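Local coordinates for protein DNA primase (Aquifex aeolicus, PDB 2AU3) that probably synthesises the short RNA primers from which DNA polymerase starts during DNA replication, using a zinc-binding domain and a TOPRIM-containing polymerase core, at residues I356-F370 / A387-L401. Sequence-based numbering, arbitrary orientation.
Sequences IKTARENLEEKTREF and ASEFHTKYKVPMEIL
Phe370 and Phe390 both set CG anti to the backbone N (chi1 -173° and -157°), and this brings their rings face to face. The Phe370 and Phe390 centroids lie 4.2 Å apart, with the ring planes tilted by 26°. Phe390 is a knob in a hole made by Ile356, Leu363, Thr367 and Phe370. At its ring edge sit Ile356 CG1 and Thr367 OG1; that hydroxyl donates to Leu363 O. Tyr394 CD2 sits over the centre of the opposite face of Phe390. The Tyr394 ring takes Ala359 CB over one face, 3.9 Å from the centroid, while Leu363 CD1 packs 3.4 Å from Tyr394 CG. Tyr394 OH donates to Ile356 O in the plane of the ring; the 2.5 Å length is unusually short and may reflect coordinate error. The extended Lys393 donates from NZ to Ile356 O at 3.0 Å, from above the carbonyl plane. This carbonyl of helix 351-358 thus has two donors. Thr367 CG2 meets Val396 and Leu401 beyond the turn. The contact belongs to the DnaG helical domain, away from the zinc and predicted magnesium sites. Segments 363-370 and 387-394 of helices 363-374 and 380-394 run nearly antiparallel, with helices 351-358 and 398-401 packed against them.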
ATOM      1  N   ILE A 356       9.854 -12.096  29.448  1.00 26.32           N
ATOM      2  CA  ILE A 356      10.040 -13.150  30.449  1.00 28.34           C
ATOM      3  C   ILE A 356      11.459 -13.723  30.389  1.00 29.29           C
ATOM      4  O   ILE A 356      12.078 -13.945  31.426  1.00 30.43           O
ATOM      5  CB  ILE A 356       8.953 -14.259  30.307  1.00 27.64           C
ATOM      6  CG1 ILE A 356       7.590 -13.707  30.737  1.00 29.19           C
ATOM      7  CG2 ILE A 356       9.306 -15.496  31.125  1.00 29.91           C
ATOM      8  CD1 ILE A 356       6.366 -14.491  30.225  1.00 29.20           C
ATOM      9  N   LYS A 357      11.972 -13.934  29.182  1.00 30.49           N
ATOM     10  CA  LYS A 357      13.321 -14.474  28.984  1.00 31.74           C
ATOM     11  C   LYS A 357      14.435 -13.524  29.457  1.00 31.82           C
ATOM     12  O   LYS A 357      15.456 -13.977  30.023  1.00 32.07           O
ATOM     13  CB  LYS A 357      13.527 -14.836  27.516  1.00 32.05           C
ATOM     14  CG  LYS A 357      14.701 -15.782  27.244  1.00 35.35           C
ATOM     15  CD  LYS A 357      15.019 -15.874  25.742  1.00 38.92           C
ATOM     16  CE  LYS A 357      16.489 -16.211  25.503  1.00 42.39           C
ATOM     17  NZ  LYS A 357      16.715 -17.601  24.955  1.00 44.47           N
ATOM     18  N   THR A 358      14.239 -12.219  29.235  1.00 31.15           N
ATOM     19  CA  THR A 358      15.288 -11.224  29.476  1.00 30.80           C
ATOM     20  C   THR A 358      15.119 -10.327  30.722  1.00 31.23           C
ATOM     21  O   THR A 358      15.988  -9.509  31.017  1.00 29.73           O
ATOM     22  CB  THR A 358      15.510 -10.344  28.221  1.00 31.10           C
ATOM     23  OG1 THR A 358      14.276  -9.720  27.835  1.00 31.15           O
ATOM     24  CG2 THR A 358      15.885 -11.196  27.014  1.00 30.22           C
ATOM     25  N   ALA A 359      14.009 -10.466  31.441  1.00 31.81           N
ATOM     26  CA  ALA A 359      13.766  -9.606  32.597  1.00 33.78           C
ATOM     27  C   ALA A 359      14.955  -9.659  33.557  1.00 35.40           C
ATOM     28  O   ALA A 359      15.282  -8.658  34.192  1.00 35.26           O
ATOM     29  CB  ALA A 359      12.483  -9.986  33.300  1.00 32.27           C
ATOM     30  N   ARG A 360      15.603 -10.827  33.612  1.00 38.17           N
ATOM     31  CA  ARG A 360      16.894 -11.043  34.283  1.00 41.44           C
ATOM     32  C   ARG A 360      17.935  -9.914  34.126  1.00 42.18           C
ATOM     33  O   ARG A 360      18.798  -9.736  34.991  1.00 42.28           O
ATOM     34  CB  ARG A 360      17.537 -12.336  33.766  1.00 42.30           C
ATOM     35  CG  ARG A 360      17.032 -13.606  34.432  1.00 46.34           C
ATOM     36  CD  ARG A 360      17.239 -13.615  35.943  1.00 50.93           C
ATOM     37  NE  ARG A 360      16.620 -14.795  36.555  1.00 53.97           N
ATOM     38  CZ  ARG A 360      16.436 -14.955  37.865  1.00 55.95           C
ATOM     39  NH1 ARG A 360      16.832 -14.010  38.709  1.00 57.64           N
ATOM     40  NH2 ARG A 360      15.862 -16.062  38.333  1.00 56.68           N
ATOM     41  N   GLU A 361      17.888  -9.200  33.001  1.00 43.10           N
ATOM     42  CA  GLU A 361      18.842  -8.117  32.719  1.00 43.70           C
ATOM     43  C   GLU A 361      18.711  -6.970  33.716  1.00 43.61           C
ATOM     44  O   GLU A 361      19.718  -6.433  34.200  1.00 44.23           O
ATOM     45  CB  GLU A 361      18.633  -7.564  31.309  1.00 43.80           C
ATOM     46  CG  GLU A 361      19.585  -8.105  30.265  1.00 45.60           C
ATOM     47  CD  GLU A 361      18.948  -8.188  28.890  1.00 48.58           C
ATOM     48  OE1 GLU A 361      18.323  -7.187  28.453  1.00 49.85           O
ATOM     49  OE2 GLU A 361      19.078  -9.252  28.241  1.00 48.64           O
ATOM     50  N   ASN A 362      17.461  -6.606  34.001  1.00 43.20           N
ATOM     51  CA  ASN A 362      17.113  -5.415  34.775  1.00 43.08           C
ATOM     52  C   ASN A 362      15.695  -5.592  35.309  1.00 42.78           C
ATOM     53  O   ASN A 362      14.738  -5.007  34.779  1.00 42.66           O
ATOM     54  CB  ASN A 362      17.188  -4.168  33.881  1.00 43.21           C
ATOM     55  CG  ASN A 362      17.148  -2.860  34.666  1.00 44.19           C
ATOM     56  OD1 ASN A 362      16.458  -2.735  35.687  1.00 45.91           O
ATOM     57  ND2 ASN A 362      17.872  -1.860  34.166  1.00 45.19           N
ATOM     58  N   LEU A 363      15.548  -6.409  36.345  1.00 42.19           N
ATOM     59  CA  LEU A 363      14.212  -6.773  36.805  1.00 41.88           C
ATOM     60  C   LEU A 363      13.313  -5.546  36.984  1.00 41.77           C
ATOM     61  O   LEU A 363      12.137  -5.570  36.606  1.00 41.33           O
ATOM     62  CB  LEU A 363      14.257  -7.621  38.085  1.00 41.90           C
ATOM     63  CG  LEU A 363      12.967  -8.403  38.394  1.00 41.91           C
ATOM     64  CD1 LEU A 363      12.588  -9.316  37.239  1.00 40.59           C
ATOM     65  CD2 LEU A 363      13.065  -9.194  39.707  1.00 43.29           C
ATOM     66  N   GLU A 364      13.882  -4.479  37.539  1.00 41.66           N
ATOM     67  CA  GLU A 364      13.154  -3.234  37.780  1.00 41.93           C
ATOM     68  C   GLU A 364      12.560  -2.649  36.505  1.00 41.16           C
ATOM     69  O   GLU A 364      11.367  -2.389  36.436  1.00 40.99           O
ATOM     70  CB  GLU A 364      14.065  -2.194  38.427  1.00 42.56           C
ATOM     71  CG  GLU A 364      14.243  -2.372  39.923  1.00 45.09           C
ATOM     72  CD  GLU A 364      12.957  -2.143  40.701  1.00 48.54           C
ATOM     73  OE1 GLU A 364      11.914  -1.808  40.069  1.00 49.08           O
ATOM     74  OE2 GLU A 364      12.995  -2.294  41.948  1.00 48.19           O
ATOM     75  N   GLU A 365      13.405  -2.438  35.501  1.00 40.56           N
ATOM     76  CA  GLU A 365      12.967  -1.790  34.271  1.00 40.07           C
ATOM     77  C   GLU A 365      12.105  -2.737  33.450  1.00 37.81           C
ATOM     78  O   GLU A 365      11.151  -2.313  32.821  1.00 38.04           O
ATOM     79  CB  GLU A 365      14.172  -1.301  33.459  1.00 40.72           C
ATOM     80  CG  GLU A 365      13.844  -0.313  32.343  1.00 45.61           C
ATOM     81  CD  GLU A 365      13.167   0.967  32.830  1.00 51.20           C
ATOM     82  OE1 GLU A 365      13.469   1.422  33.966  1.00 52.73           O
ATOM     83  OE2 GLU A 365      12.337   1.523  32.063  1.00 52.99           O
ATOM     84  N   LYS A 366      12.436  -4.021  33.493  1.00 35.61           N
ATOM     85  CA  LYS A 366      11.768  -5.021  32.667  1.00 33.58           C
ATOM     86  C   LYS A 366      10.381  -5.362  33.212  1.00 31.58           C
ATOM     87  O   LYS A 366       9.471  -5.713  32.453  1.00 30.16           O
ATOM     88  CB  LYS A 366      12.622  -6.288  32.534  1.00 33.61           C
ATOM     89  CG  LYS A 366      13.891  -6.132  31.668  1.00 34.98           C
ATOM     90  CD  LYS A 366      13.583  -6.249  30.179  1.00 35.18           C
ATOM     91  CE  LYS A 366      14.734  -6.844  29.410  1.00 37.99           C
ATOM     92  NZ  LYS A 366      14.465  -6.854  27.948  1.00 38.03           N
ATOM     93  N   THR A 367      10.226  -5.271  34.531  1.00 29.91           N
ATOM     94  CA  THR A 367       8.922  -5.461  35.156  1.00 27.75           C
ATOM     95  C   THR A 367       8.014  -4.316  34.734  1.00 27.62           C
ATOM     96  O   THR A 367       6.839  -4.527  34.442  1.00 26.55           O
ATOM     97  CB  THR A 367       9.046  -5.498  36.683  1.00 28.73           C
ATOM     98  OG1 THR A 367       9.677  -6.718  37.086  1.00 27.54           O
ATOM     99  CG2 THR A 367       7.649  -5.566  37.341  1.00 26.59           C
ATOM    100  N   ARG A 368       8.576  -3.104  34.699  1.00 26.97           N
ATOM    101  CA  ARG A 368       7.831  -1.914  34.297  1.00 27.33           C
ATOM    102  C   ARG A 368       7.227  -2.102  32.914  1.00 25.97           C
ATOM    103  O   ARG A 368       6.039  -1.834  32.700  1.00 24.34           O
ATOM    104  CB  ARG A 368       8.760  -0.700  34.272  1.00 28.18           C
ATOM    105  CG  ARG A 368       8.221   0.478  35.034  1.00 33.32           C
ATOM    106  CD  ARG A 368       8.215   1.777  34.225  1.00 38.95           C
ATOM    107  NE  ARG A 368       9.414   2.558  34.502  1.00 39.65           N
ATOM    108  CZ  ARG A 368       9.623   3.799  34.097  1.00 39.94           C
ATOM    109  NH1 ARG A 368       8.725   4.449  33.360  1.00 39.52           N
ATOM    110  NH2 ARG A 368      10.751   4.387  34.432  1.00 40.04           N
ATOM    111  N   GLU A 369       8.063  -2.576  31.983  1.00 25.21           N
ATOM    112  CA  GLU A 369       7.664  -2.756  30.590  1.00 25.52           C
ATOM    113  C   GLU A 369       6.613  -3.838  30.500  1.00 23.32           C
ATOM    114  O   GLU A 369       5.562  -3.635  29.920  1.00 21.58           O
ATOM    115  CB  GLU A 369       8.867  -3.154  29.730  1.00 26.04           C
ATOM    116  CG  GLU A 369       9.640  -1.985  29.139  1.00 32.00           C
ATOM    117  CD  GLU A 369      10.363  -2.366  27.846  1.00 38.05           C
ATOM    118  OE1 GLU A 369      11.151  -3.351  27.869  1.00 40.46           O
ATOM    119  OE2 GLU A 369      10.146  -1.679  26.816  1.00 38.01           O
ATOM    120  N   PHE A 370       6.912  -4.978  31.105  1.00 22.42           N
ATOM    121  CA  PHE A 370       5.998  -6.118  31.124  1.00 22.33           C
ATOM    122  C   PHE A 370       4.604  -5.742  31.633  1.00 22.34           C
ATOM    123  O   PHE A 370       3.593  -6.033  30.971  1.00 22.55           O
ATOM    124  CB  PHE A 370       6.575  -7.235  31.978  1.00 20.82           C
ATOM    125  CG  PHE A 370       5.784  -8.517  31.925  1.00 22.79           C
ATOM    126  CD1 PHE A 370       6.012  -9.448  30.922  1.00 22.64           C
ATOM    127  CD2 PHE A 370       4.842  -8.814  32.903  1.00 24.44           C
ATOM    128  CE1 PHE A 370       5.287 -10.649  30.888  1.00 23.22           C
ATOM    129  CE2 PHE A 370       4.119 -10.003  32.864  1.00 23.01           C
ATOM    130  CZ  PHE A 370       4.337 -10.906  31.854  1.00 22.72           C
ATOM    131  N   ALA A 387       0.960 -13.101  33.376  1.00 27.30           N
ATOM    132  CA  ALA A 387       1.282 -12.593  34.699  1.00 27.75           C
ATOM    133  C   ALA A 387       1.785 -13.726  35.588  1.00 28.70           C
ATOM    134  O   ALA A 387       2.783 -13.571  36.276  1.00 27.63           O
ATOM    135  CB  ALA A 387       0.081 -11.896  35.335  1.00 27.36           C
ATOM    136  N   SER A 388       1.108 -14.875  35.543  1.00 29.96           N
ATOM    137  CA  SER A 388       1.484 -16.019  36.371  1.00 31.83           C
ATOM    138  C   SER A 388       2.911 -16.471  36.102  1.00 31.80           C
ATOM    139  O   SER A 388       3.657 -16.734  37.036  1.00 32.15           O
ATOM    140  CB  SER A 388       0.513 -17.187  36.173  1.00 31.84           C
ATOM    141  OG  SER A 388      -0.788 -16.799  36.533  1.00 34.17           O
ATOM    142  N   GLU A 389       3.276 -16.554  34.826  1.00 32.28           N
ATOM    143  CA  GLU A 389       4.600 -17.018  34.417  1.00 32.59           C
ATOM    144  C   GLU A 389       5.700 -16.098  34.957  1.00 32.56           C
ATOM    145  O   GLU A 389       6.712 -16.573  35.494  1.00 32.03           O
ATOM    146  CB  GLU A 389       4.677 -17.099  32.884  1.00 33.65           C
ATOM    147  CG  GLU A 389       5.633 -18.149  32.333  1.00 36.51           C
ATOM    148  CD  GLU A 389       5.841 -18.041  30.817  1.00 41.38           C
ATOM    149  OE1 GLU A 389       4.889 -17.669  30.090  1.00 41.83           O
ATOM    150  OE2 GLU A 389       6.963 -18.342  30.344  1.00 43.96           O
ATOM    151  N   PHE A 390       5.489 -14.783  34.814  1.00 31.79           N
ATOM    152  CA  PHE A 390       6.433 -13.778  35.293  1.00 31.31           C
ATOM    153  C   PHE A 390       6.544 -13.811  36.832  1.00 32.03           C
ATOM    154  O   PHE A 390       7.648 -13.737  37.377  1.00 31.09           O
ATOM    155  CB  PHE A 390       5.996 -12.391  34.841  1.00 30.54           C
ATOM    156  CG  PHE A 390       7.105 -11.378  34.798  1.00 29.22           C
ATOM    157  CD1 PHE A 390       7.743 -11.087  33.603  1.00 27.90           C
ATOM    158  CD2 PHE A 390       7.476 -10.678  35.943  1.00 28.72           C
ATOM    159  CE1 PHE A 390       8.763 -10.124  33.543  1.00 29.53           C
ATOM    160  CE2 PHE A 390       8.491  -9.708  35.898  1.00 29.50           C
ATOM    161  CZ  PHE A 390       9.140  -9.434  34.692  1.00 28.59           C
ATOM    162  N   HIS A 391       5.397 -13.904  37.508  1.00 32.67           N
ATOM    163  CA  HIS A 391       5.339 -14.010  38.964  1.00 33.98           C
ATOM    164  C   HIS A 391       6.122 -15.243  39.455  1.00 35.03           C
ATOM    165  O   HIS A 391       6.976 -15.140  40.353  1.00 34.56           O
ATOM    166  CB  HIS A 391       3.873 -14.089  39.398  1.00 34.36           C
ATOM    167  CG  HIS A 391       3.672 -14.494  40.827  1.00 35.86           C
ATOM    168  ND1 HIS A 391       3.853 -13.622  41.882  1.00 37.75           N
ATOM    169  CD2 HIS A 391       3.279 -15.669  41.373  1.00 36.04           C
ATOM    170  CE1 HIS A 391       3.597 -14.251  43.016  1.00 38.00           C
ATOM    171  NE2 HIS A 391       3.244 -15.492  42.735  1.00 37.80           N
ATOM    172  N   THR A 392       5.826 -16.394  38.851  1.00 35.96           N
ATOM    173  CA  THR A 392       6.482 -17.656  39.171  1.00 37.38           C
ATOM    174  C   THR A 392       7.982 -17.511  39.038  1.00 37.72           C
ATOM    175  O   THR A 392       8.735 -17.787  39.965  1.00 37.81           O
ATOM    176  CB  THR A 392       5.967 -18.793  38.251  1.00 37.55           C
ATOM    177  OG1 THR A 392       4.589 -19.059  38.538  1.00 38.35           O
ATOM    178  CG2 THR A 392       6.756 -20.084  38.494  1.00 38.58           C
ATOM    179  N   LYS A 393       8.390 -17.065  37.854  1.00 38.43           N
ATOM    180  CA  LYS A 393       9.786 -16.866  37.559  1.00 38.83           C
ATOM    181  C   LYS A 393      10.468 -15.773  38.446  1.00 38.86           C
ATOM    182  O   LYS A 393      11.454 -16.093  39.101  1.00 38.16           O
ATOM    183  CB  LYS A 393       9.994 -16.526  36.072  1.00 38.95           C
ATOM    184  CG  LYS A 393      11.457 -16.365  35.669  1.00 40.83           C
ATOM    185  CD  LYS A 393      11.674 -16.395  34.163  1.00 43.18           C
ATOM    186  CE  LYS A 393      13.144 -16.609  33.822  1.00 46.10           C
ATOM    187  NZ  LYS A 393      13.400 -16.456  32.362  1.00 47.58           N
ATOM    188  N   TYR A 394       9.985 -14.511  38.487  1.00 32.39           N
ATOM    189  CA  TYR A 394      10.769 -13.462  39.189  1.00 32.92           C
ATOM    190  C   TYR A 394      10.258 -13.034  40.575  1.00 32.71           C
ATOM    191  O   TYR A 394      10.821 -12.134  41.193  1.00 32.63           O
ATOM    192  CB  TYR A 394      10.933 -12.237  38.281  1.00 32.48           C
ATOM    193  CG  TYR A 394      11.612 -12.604  36.977  1.00 32.57           C
ATOM    194  CD1 TYR A 394      12.989 -12.796  36.922  1.00 32.36           C
ATOM    195  CD2 TYR A 394      10.870 -12.781  35.808  1.00 32.55           C
ATOM    196  CE1 TYR A 394      13.612 -13.136  35.744  1.00 33.54           C
ATOM    197  CE2 TYR A 394      11.483 -13.114  34.621  1.00 30.96           C
ATOM    198  CZ  TYR A 394      12.860 -13.292  34.599  1.00 33.11           C
ATOM    199  OH  TYR A 394      13.488 -13.621  33.432  1.00 32.89           O
ATOM    200  N   LYS A 395       9.198 -13.702  41.038  1.00 33.48           N
ATOM    201  CA  LYS A 395       8.613 -13.493  42.371  1.00 34.37           C
ATOM    202  C   LYS A 395       7.953 -12.126  42.572  1.00 34.70           C
ATOM    203  O   LYS A 395       7.641 -11.729  43.704  1.00 34.79           O
ATOM    204  CB  LYS A 395       9.663 -13.763  43.460  1.00 34.70           C
ATOM    205  CG  LYS A 395       9.981 -15.244  43.656  1.00 36.70           C
ATOM    206  CD  LYS A 395      10.793 -15.471  44.923  1.00 40.53           C
ATOM    207  CE  LYS A 395      11.969 -16.391  44.654  1.00 42.43           C
ATOM    208  NZ  LYS A 395      13.161 -16.042  45.478  1.00 45.62           N
ATOM    209  N   VAL A 396       7.713 -11.418  41.471  1.00 34.34           N
ATOM    210  CA  VAL A 396       7.038 -10.133  41.537  1.00 34.07           C
ATOM    211  C   VAL A 396       5.554 -10.383  41.830  1.00 34.17           C
ATOM    212  O   VAL A 396       4.926 -11.196  41.151  1.00 34.21           O
ATOM    213  CB  VAL A 396       7.246  -9.324  40.240  1.00 33.78           C
ATOM    214  CG1 VAL A 396       6.589  -7.940  40.346  1.00 33.87           C
ATOM    215  CG2 VAL A 396       8.729  -9.170  39.962  1.00 32.83           C
ATOM    216  N   PRO A 397       5.018  -9.737  42.873  1.00 34.48           N
ATOM    217  CA  PRO A 397       3.641 -10.000  43.321  1.00 34.43           C
ATOM    218  C   PRO A 397       2.613  -9.777  42.208  1.00 34.58           C
ATOM    219  O   PRO A 397       2.729  -8.828  41.431  1.00 33.89           O
ATOM    220  CB  PRO A 397       3.442  -8.995  44.464  1.00 34.84           C
ATOM    221  CG  PRO A 397       4.835  -8.722  44.971  1.00 34.91           C
ATOM    222  CD  PRO A 397       5.690  -8.733  43.723  1.00 34.38           C
ATOM    223  N   MET A 398       1.640 -10.677  42.129  1.00 34.64           N
ATOM    224  CA  MET A 398       0.595 -10.615  41.119  1.00 35.36           C
ATOM    225  C   MET A 398      -0.099  -9.242  41.054  1.00 36.08           C
ATOM    226  O   MET A 398      -0.531  -8.792  39.983  1.00 35.83           O
ATOM    227  CB  MET A 398      -0.426 -11.740  41.357  1.00 35.52           C
ATOM    228  CG  MET A 398       0.047 -13.119  40.868  1.00 34.54           C
ATOM    229  SD  MET A 398       0.411 -13.165  39.071  1.00 29.87           S
ATOM    230  CE  MET A 398      -1.206 -12.841  38.400  1.00 28.20           C
ATOM    231  N   GLU A 399      -0.181  -8.578  42.201  1.00 36.65           N
ATOM    232  CA  GLU A 399      -0.854  -7.293  42.303  1.00 37.45           C
ATOM    233  C   GLU A 399      -0.014  -6.132  41.747  1.00 37.00           C
ATOM    234  O   GLU A 399      -0.564  -5.103  41.348  1.00 37.50           O
ATOM    235  CB  GLU A 399      -1.342  -7.024  43.749  1.00 38.06           C
ATOM    236  CG  GLU A 399      -0.600  -7.774  44.868  1.00 41.01           C
ATOM    237  CD  GLU A 399      -0.924  -9.268  44.940  1.00 44.61           C
ATOM    238  OE1 GLU A 399      -2.106  -9.625  45.188  1.00 47.15           O
ATOM    239  OE2 GLU A 399       0.006 -10.092  44.756  1.00 44.56           O
ATOM    240  N   ILE A 400       1.307  -6.308  41.693  1.00 36.20           N
ATOM    241  CA  ILE A 400       2.190  -5.363  40.997  1.00 35.48           C
ATOM    242  C   ILE A 400       2.030  -5.512  39.474  1.00 35.02           C
ATOM    243  O   ILE A 400       1.840  -4.529  38.752  1.00 34.57           O
ATOM    244  CB  ILE A 400       3.688  -5.594  41.394  1.00 35.68           C
ATOM    245  CG1 ILE A 400       3.940  -5.310  42.890  1.00 36.04           C
ATOM    246  CG2 ILE A 400       4.633  -4.794  40.475  1.00 35.02           C
ATOM    247  CD1 ILE A 400       3.402  -3.961  43.401  1.00 37.37           C
ATOM    248  N   LEU A 401       2.098  -6.758  39.007  1.00 34.06           N
ATOM    249  CA  LEU A 401       1.968  -7.085  37.598  1.00 33.87           C
ATOM    250  C   LEU A 401       0.604  -6.735  36.991  1.00 34.31           C
ATOM    251  O   LEU A 401       0.519  -6.359  35.823  1.00 34.26           O
ATOM    252  CB  LEU A 401       2.275  -8.568  37.365  1.00 32.84           C
ATOM    253  CG  LEU A 401       3.644  -9.081  37.826  1.00 32.28           C
ATOM    254  CD1 LEU A 401       3.732 -10.591  37.597  1.00 28.55           C
ATOM    255  CD2 LEU A 401       4.780  -8.334  37.109  1.00 29.80           C
TER